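Local coordinates for protein phosphoribosylaminoimidazole-succinocarboxamide synthase (Thermotoga maritima, PDB 1KUT) that catalyses the ATP-driven joining of L-aspartate to carboxyaminoimidazole ribonucleotide, forming SAICAR in de novo purine biosynthesis, at residues Phe173-Asp176 against Asn180-Leu183; Arg96-Ala101 against Asp122-Val127; Thr47-Lys52 against Glu219-Cys224. All coordinates share one frame; numbering follows the deposited sequence.

Contact 1: residues Phe173-Asp176 against Asn180-Leu183; sequences FGLD and NVVL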
loop_
_atom_site.group_PDB
_atom_site.type_symbol
_atom_site.label_atom_id
_atom_site.label_comp_id
_atom_site.label_asym_id
_atom_site.label_seq_id
_atom_site.Cartn_x
_atom_site.Cartn_y
_atom_site.Cartn_z
ATOM N N PHE B 173 -1.572 16.872 -4.564
ATOM C CA PHE B 173 -1.451 17.481 -5.881
ATOM C C PHE B 173 -2.780 17.590 -6.609
ATOM O O PHE B 173 -3.770 16.923 -6.251
ATOM C CB PHE B 173 -0.499 16.680 -6.763
ATOM C CG PHE B 173 0.921 16.639 -6.263
ATOM C CD1 PHE B 173 1.295 15.744 -5.260
ATOM C CD2 PHE B 173 1.893 17.449 -6.841
ATOM C CE1 PHE B 173 2.613 15.647 -4.837
ATOM C CE2 PHE B 173 3.213 17.368 -6.432
ATOM C CZ PHE B 173 3.576 16.451 -5.415
ATOM N N GLY B 174 -2.781 18.419 -7.653
ATOM C CA GLY B 174 -3.975 18.623 -8.447
ATOM C C GLY B 174 -3.600 18.998 -9.864
ATOM O O GLY B 174 -2.418 19.140 -10.192
ATOM N N LEU B 175 -4.610 19.145 -10.715
ATOM C CA LEU B 175 -4.389 19.513 -12.109
ATOM C C LEU B 175 -4.903 20.927 -12.333
ATOM O O LEU B 175 -6.024 21.247 -11.947
ATOM C CB LEU B 175 -5.129 18.536 -13.035
ATOM C CG LEU B 175 -4.440 17.271 -13.581
ATOM C CD1 LEU B 175 -3.152 16.983 -12.856
ATOM C CD2 LEU B 175 -5.394 16.092 -13.469
ATOM N N ASP B 176 -4.083 21.789 -12.924
ATOM C CA ASP B 176 -4.551 23.146 -13.197
ATOM C C ASP B 176 -5.404 23.119 -14.474
ATOM O O ASP B 176 -5.810 22.047 -14.916
ATOM C CB ASP B 176 -3.379 24.131 -13.344
ATOM C CG ASP B 176 -2.327 23.661 -14.334
ATOM O OD1 ASP B 176 -2.676 22.975 -15.323
ATOM O OD2 ASP B 176 -1.139 24.000 -14.127
ATOM N N ASN B 180 -1.618 20.280 -15.805
ATOM C CA ASN B 180 -0.331 20.126 -15.151
ATOM C C ASN B 180 -0.538 19.653 -13.716
ATOM O O ASN B 180 -1.530 20.006 -13.074
ATOM C CB ASN B 180 0.435 21.458 -15.146
ATOM C CG ASN B 180 1.041 21.795 -16.503
ATOM O OD1 ASN B 180 1.983 21.139 -16.954
ATOM N ND2 ASN B 180 0.502 22.819 -17.158
ATOM N N VAL B 181 0.380 18.820 -13.236
ATOM C CA VAL B 181 0.329 18.348 -11.862
ATOM C C VAL B 181 0.887 19.533 -11.062
ATOM O O VAL B 181 1.960 20.070 -11.374
ATOM C CB VAL B 181 1.201 17.064 -11.671
ATOM C CG1 VAL B 181 1.383 16.743 -10.194
ATOM C CG2 VAL B 181 0.519 15.881 -12.363
ATOM N N VAL B 182 0.127 19.963 -10.057
ATOM C CA VAL B 182 0.507 21.105 -9.228
ATOM C C VAL B 182 0.346 20.779 -7.745
ATOM O O VAL B 182 -0.611 20.104 -7.348
ATOM C CB VAL B 182 -0.387 22.318 -9.547
ATOM C CG1 VAL B 182 0.053 23.529 -8.748
ATOM C CG2 VAL B 182 -0.346 22.610 -11.049
ATOM N N LEU B 183 1.286 21.267 -6.936
ATOM C CA LEU B 183 1.255 21.060 -5.500
ATOM C C LEU B 183 0.154 21.936 -4.914
ATOM O O LEU B 183 0.144 23.148 -5.100
ATOM C CB LEU B 183 2.601 21.444 -4.871
ATOM C CG LEU B 183 2.649 21.240 -3.346
ATOM C CD1 LEU B 183 2.859 19.759 -3.038
ATOM C CD2 LEU B 183 3.768 22.069 -2.731
#
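F173 packs against V181 and L183 where strand 164-175 turns back into strand 181-183, an antiparallel beta hairpin. It projects to the sheet face shared with V181 and L183, and with CG anti to the carbonyl carbon (chi1 -64°) the ring lies beside V181 CG1. F173 CD2 meets V181 CG1 at 3.5 Å, and L183 CD1 sits over one ring face toward the rim, 4.1 Å from F173 CZ. M144 and A147 of helix 138-160 touch the same phenylalanine. G174 makes the hydrogen-bonded pair with V182: its N donates to V182 O at 2.8 Å, and its O accepts from V182 N at 2.7 Å. L175 and V181 form the next, non-hydrogen-bonded pair, L175 CD1 and V181 CG2 lying 3.9 Å apart, while L175 CA adds a CA-H...O contact to N180 O. D176 N then donates to N180 O as well, at 3.1 Å. With chi1 at 52°, CG of D176 lies between backbone N and carbonyl carbon, and its OD1 accepts N180 N at 2.9 Å from above the carboxylate plane. OD1 also accepts D178 N, so one oxygen gathers two backbone N-H groups at the turn. A leucine in place of D176 would probably leave both N-H groups without this acceptor and the turn less firmly fixed. D176 OD2 rests 3.5 Å from V182 CG2, the two side chains meeting at about a right angle.

Contact 2: residues Arg96-Ala101 against Asp122-Val127; sequences RRYGGA and DPMVCV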
loop_
_atom_site.group_PDB
_atom_site.type_symbol
_atom_site.label_atom_id
_atom_site.label_comp_id
_atom_site.label_asym_id
_atom_site.label_seq_id
_atom_site.Cartn_x
_atom_site.Cartn_y
_atom_site.Cartn_z
ATOM N N ARG B 96 5.416 1.608 13.007
ATOM C CA ARG B 96 4.351 0.737 13.478
ATOM C C ARG B 96 3.986 -0.359 12.472
ATOM O O ARG B 96 3.362 -1.356 12.832
ATOM C CB ARG B 96 3.108 1.566 13.816
ATOM C CG ARG B 96 3.368 2.641 14.880
ATOM C CD ARG B 96 2.074 3.109 15.511
ATOM N NE ARG B 96 1.187 3.758 14.550
ATOM C CZ ARG B 96 1.317 5.011 14.119
ATOM N NH1 ARG B 96 2.307 5.783 14.564
ATOM N NH2 ARG B 96 0.452 5.492 13.232
ATOM N N ARG B 97 4.376 -0.189 11.215
ATOM C CA ARG B 97 4.059 -1.191 10.197
ATOM C C ARG B 97 5.229 -2.110 9.860
ATOM O O ARG B 97 5.046 -3.304 9.632
ATOM C CB ARG B 97 3.610 -0.513 8.897
ATOM C CG ARG B 97 2.215 0.068 8.897
ATOM C CD ARG B 97 1.969 0.797 7.588
ATOM N NE ARG B 97 2.664 2.082 7.577
ATOM C CZ ARG B 97 3.152 2.665 6.487
ATOM N NH1 ARG B 97 3.028 2.074 5.299
ATOM N NH2 ARG B 97 3.747 3.849 6.586
ATOM N N TYR B 98 6.431 -1.544 9.844
ATOM C CA TYR B 98 7.612 -2.297 9.463
ATOM C C TYR B 98 8.706 -2.366 10.517
ATOM O O TYR B 98 9.773 -2.930 10.261
ATOM C CB TYR B 98 8.183 -1.670 8.193
ATOM C CG TYR B 98 7.127 -1.401 7.154
ATOM C CD1 TYR B 98 6.334 -2.439 6.666
ATOM C CD2 TYR B 98 6.897 -0.112 6.673
ATOM C CE1 TYR B 98 5.333 -2.207 5.724
ATOM C CE2 TYR B 98 5.891 0.139 5.722
ATOM C CZ TYR B 98 5.113 -0.915 5.252
ATOM O OH TYR B 98 4.126 -0.702 4.303
ATOM N N GLY B 99 8.458 -1.789 11.689
ATOM C CA GLY B 99 9.475 -1.800 12.727
ATOM C C GLY B 99 10.623 -0.853 12.390
ATOM O O GLY B 99 10.506 0.009 11.511
ATOM N N GLY B 100 11.744 -1.007 13.088
ATOM C CA GLY B 100 12.887 -0.150 12.829
ATOM C C GLY B 100 13.115 0.851 13.944
ATOM O O GLY B 100 12.387 0.856 14.943
ATOM N N ALA B 101 14.124 1.702 13.778
ATOM C CA ALA B 101 14.442 2.699 14.793
ATOM C C ALA B 101 13.871 4.045 14.417
ATOM O O ALA B 101 14.335 4.655 13.458
ATOM C CB ALA B 101 15.947 2.813 14.955
ATOM N N ASP B 122 -7.383 6.551 5.840
ATOM C CA ASP B 122 -6.638 6.738 4.602
ATOM C C ASP B 122 -5.802 5.534 4.202
ATOM O O ASP B 122 -4.617 5.464 4.508
ATOM C CB ASP B 122 -5.786 8.008 4.711
ATOM C CG ASP B 122 -6.640 9.270 4.945
ATOM O OD1 ASP B 122 -7.756 9.358 4.384
ATOM O OD2 ASP B 122 -6.193 10.184 5.675
ATOM N N PRO B 123 -6.413 4.576 3.476
ATOM C CA PRO B 123 -5.762 3.342 3.016
ATOM C C PRO B 123 -4.637 3.600 2.018
ATOM O O PRO B 123 -4.788 4.389 1.087
ATOM C CB PRO B 123 -6.909 2.545 2.371
ATOM C CG PRO B 123 -8.171 3.369 2.631
ATOM C CD PRO B 123 -7.673 4.771 2.746
HETATM N N MSE B 124 -3.518 2.920 2.218
HETATM C CA MSE B 124 -2.378 3.067 1.343
HETATM C C MSE B 124 -2.703 2.431 0.004
HETATM O O MSE B 124 -3.567 1.573 -0.084
HETATM C CB MSE B 124 -1.152 2.387 1.961
HETATM C CG MSE B 124 0.136 2.572 1.149
HETATM SE SE MSE B 124 1.732 2.002 2.096
HETATM C CE MSE B 124 1.459 0.108 2.012
ATOM N N VAL B 125 -2.012 2.854 -1.042
ATOM C CA VAL B 125 -2.226 2.296 -2.373
ATOM C C VAL B 125 -0.905 2.308 -3.113
ATOM O O VAL B 125 0.008 3.042 -2.747
ATOM C CB VAL B 125 -3.248 3.128 -3.213
ATOM C CG1 VAL B 125 -4.674 2.794 -2.814
ATOM C CG2 VAL B 125 -3.002 4.613 -3.018
ATOM N N CYS B 126 -0.804 1.476 -4.143
ATOM C CA CYS B 126 0.382 1.408 -4.986
ATOM C C CYS B 126 -0.144 1.925 -6.329
ATOM O O CYS B 126 -1.367 2.031 -6.509
ATOM C CB CYS B 126 0.894 -0.034 -5.096
ATOM S SG CYS B 126 1.357 -0.787 -3.490
ATOM N N VAL B 127 0.745 2.243 -7.266
ATOM C CA VAL B 127 0.306 2.798 -8.546
ATOM C C VAL B 127 -0.786 1.957 -9.195
ATOM O O VAL B 127 -1.777 2.491 -9.695
ATOM C CB VAL B 127 1.499 2.960 -9.540
ATOM C CG1 VAL B 127 1.031 3.669 -10.807
ATOM C CG2 VAL B 127 2.615 3.762 -8.888
#
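At the dimer interface, R97 and Y98 in the last turn of helix 93-98 reach the side chain of M124, a selenomethionine on the short strand 124-125. The backbones stay far apart, with R97 CA and M124 CA separated by 11.7 Å, so long side chains alone bridge the distance and the surface buried between the segments is small. M124 leaves its backbone with CG anti to N (chi1 -176°) and stays extended until it bends at chi3 (72°), bringing its end to the other two residues. M124 SE lies 3.5 Å from R97 NH1, at an oblique approach to the guanidinium, and M124 CE lies 3.6 Å from Y98 OH, the methionine and tyrosine side chains coming from opposite directions. R97 and Y98 are themselves laid together: R97 CB is over the centre of the tyrosine ring, and Y98 CE2 lies over one face of the guanidinium near its rim. The polar ends have stronger partners elsewhere. R97 NH1 forms a salt bridge with E112 and NE bonds to S93 O, which fixes the guanidinium, while Y98 OH is hydrogen-bonded to M124 O of the second subunit, a bond repeated the other way round. Nearby, C126 is joined by a disulfide to C126 of the second subunit, making the dimer covalent. Strand 124-125 runs antiparallel to strand 105-115, whose E112 and F114 touch M124; C126 occupies the N-cap position before helix 127-132, and V127 packs on helix 138-160.

Contact 3: residues Thr47-Lys52 against Glu219-Cys224; sequences TAILMK and EVLELC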
loop_
_atom_site.group_PDB
_atom_site.type_symbol
_atom_site.label_atom_id
_atom_site.label_comp_id
_atom_site.label_asym_id
_atom_site.label_seq_id
_atom_site.Cartn_x
_atom_site.Cartn_y
_atom_site.Cartn_z
ATOM N N THR B 47 3.512 28.385 4.876
ATOM C CA THR B 47 3.183 27.722 3.612
ATOM C C THR B 47 3.613 28.625 2.452
ATOM O O THR B 47 4.289 28.175 1.527
ATOM C CB THR B 47 1.657 27.465 3.481
ATOM O OG1 THR B 47 1.247 26.532 4.484
ATOM C CG2 THR B 47 1.308 26.896 2.100
ATOM N N ALA B 48 3.230 29.902 2.522
ATOM C CA ALA B 48 3.552 30.891 1.492
ATOM C C ALA B 48 5.038 31.114 1.286
ATOM O O ALA B 48 5.493 31.364 0.173
ATOM C CB ALA B 48 2.885 32.198 1.816
ATOM N N ILE B 49 5.798 31.051 2.369
ATOM C CA ILE B 49 7.245 31.200 2.304
ATOM C C ILE B 49 7.833 29.970 1.615
ATOM O O ILE B 49 8.537 30.068 0.618
ATOM C CB ILE B 49 7.830 31.326 3.735
ATOM C CG1 ILE B 49 7.477 32.705 4.298
ATOM C CG2 ILE B 49 9.328 31.034 3.733
ATOM C CD1 ILE B 49 8.150 33.021 5.610
ATOM N N LEU B 50 7.538 28.797 2.152
ATOM C CA LEU B 50 8.037 27.568 1.559
ATOM C C LEU B 50 7.655 27.424 0.064
ATOM O O LEU B 50 8.522 27.187 -0.776
ATOM C CB LEU B 50 7.533 26.370 2.372
ATOM C CG LEU B 50 8.355 25.859 3.574
ATOM C CD1 LEU B 50 9.510 26.802 3.921
ATOM C CD2 LEU B 50 7.430 25.637 4.768
HETATM N N MSE B 51 6.379 27.592 -0.273
HETATM C CA MSE B 51 5.925 27.450 -1.667
HETATM C C MSE B 51 6.512 28.470 -2.635
HETATM O O MSE B 51 6.696 28.177 -3.824
HETATM C CB MSE B 51 4.405 27.519 -1.742
HETATM C CG MSE B 51 3.720 26.367 -1.063
HETATM SE SE MSE B 51 1.927 26.217 -1.745
HETATM C CE MSE B 51 1.162 27.839 -1.095
ATOM N N LYS B 52 6.787 29.669 -2.126
ATOM C CA LYS B 52 7.399 30.730 -2.924
ATOM C C LYS B 52 8.811 30.245 -3.288
ATOM O O LYS B 52 9.238 30.313 -4.443
ATOM C CB LYS B 52 7.477 32.017 -2.096
ATOM C CG LYS B 52 8.002 33.232 -2.847
ATOM C CD LYS B 52 7.038 33.651 -3.956
ATOM C CE LYS B 52 7.540 34.892 -4.690
ATOM N NZ LYS B 52 6.795 35.108 -5.972
ATOM N N GLU B 219 8.224 28.549 16.207
ATOM C CA GLU B 219 9.632 28.294 15.899
ATOM C C GLU B 219 9.843 28.009 14.410
ATOM O O GLU B 219 10.761 28.552 13.794
ATOM C CB GLU B 219 10.168 27.132 16.760
ATOM C CG GLU B 219 10.452 27.526 18.222
ATOM C CD GLU B 219 10.992 26.377 19.084
ATOM O OE1 GLU B 219 11.225 26.596 20.297
ATOM O OE2 GLU B 219 11.181 25.258 18.557
ATOM N N VAL B 220 9.000 27.161 13.827
ATOM C CA VAL B 220 9.121 26.867 12.390
ATOM C C VAL B 220 9.005 28.156 11.569
ATOM O O VAL B 220 9.856 28.443 10.721
ATOM C CB VAL B 220 8.034 25.874 11.907
ATOM C CG1 VAL B 220 8.077 25.747 10.386
ATOM C CG2 VAL B 220 8.261 24.518 12.543
ATOM N N LEU B 221 7.964 28.941 11.825
ATOM C CA LEU B 221 7.789 30.190 11.093
ATOM C C LEU B 221 9.028 31.080 11.166
ATOM O O LEU B 221 9.586 31.449 10.125
ATOM C CB LEU B 221 6.575 30.974 11.613
ATOM C CG LEU B 221 6.290 32.295 10.876
ATOM C CD1 LEU B 221 6.172 32.042 9.376
ATOM C CD2 LEU B 221 5.001 32.933 11.405
ATOM N N GLU B 222 9.463 31.418 12.384
ATOM C CA GLU B 222 10.636 32.284 12.561
ATOM C C GLU B 222 11.795 31.732 11.753
ATOM O O GLU B 222 12.547 32.460 11.115
ATOM C CB GLU B 222 11.041 32.354 14.030
ATOM C CG GLU B 222 9.882 32.633 14.982
ATOM C CD GLU B 222 10.318 32.681 16.455
ATOM O OE1 GLU B 222 10.969 31.710 16.931
ATOM O OE2 GLU B 222 10.002 33.693 17.129
ATOM N N LEU B 223 11.932 30.421 11.799
ATOM C CA LEU B 223 12.977 29.732 11.067
ATOM C C LEU B 223 12.841 30.017 9.569
ATOM O O LEU B 223 13.804 30.407 8.914
ATOM C CB LEU B 223 12.861 28.241 11.357
ATOM C CG LEU B 223 13.818 27.279 10.678
ATOM C CD1 LEU B 223 13.826 25.985 11.455
ATOM C CD2 LEU B 223 13.373 27.044 9.248
ATOM N N CYS B 224 11.638 29.836 9.030
ATOM C CA CYS B 224 11.410 30.085 7.615
ATOM C C CYS B 224 11.634 31.549 7.256
ATOM O O CYS B 224 12.188 31.855 6.199
ATOM C CB CYS B 224 10.000 29.635 7.220
ATOM S SG CYS B 224 9.808 27.818 7.231
#
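L221 meets I49 through the ends of their side chains, the two CD1 methyls standing 4.4 Å apart in a light contact. L223, farther along, turns to F159 of helix 138-160 instead. C224, one turn on from L221, carries most of this helix's share of the contact. The segments belong to helices 39-55 and 214-229, which pack side by side in the interior, all four touching residues buried; their local axes run in broadly the same direction at 40° and approach to 10.2 Å. The backbones come nearest at I49 and C224, whose CA atoms are 6.8 Å apart. I49 embraces the cysteine with two branches: CG2 lies 3.8 Å from C224 CB, and CD1, carried outward on an extended chain, lies 4.1 Å from C224 C. The sulfur of C224, anti to its carbonyl carbon at chi1 -70°, is directed to L50. There L50 CD1 touches C224 SG at 3.5 Å and CD2 of the same leucine is 4.1 Å from it, so both methyls border the sulfur. The leucine reaches it with an almost eclipsed chi2 of 9°, an uncommon shape, its CB not pointing straight at the other helix. Helix 138-160 covers the same spot: L155 and F158 pack on L50, and F159 on C224.

In the fold
Following the chain from its N terminus, helix 39-55 supplies the first half of contact 3, which closes only when helix 214-229 returns 166 residues later. Both other contacts nest inside that long loop. Contact 2 comes first, spanning 20 residues that include strand 105-115; contact 1 follows in series as a hairpin with three residues between its segments. None of the loops cross. Contacts 1 and 2 reach the same antiparallel sheet, with centres 25 Å apart, whereas contact 3 joins helix 39-55 to the C-terminal helix 214-229. Contacts 2 and 3 lie on opposite sides of the chain's centre, the former at the dimer interface.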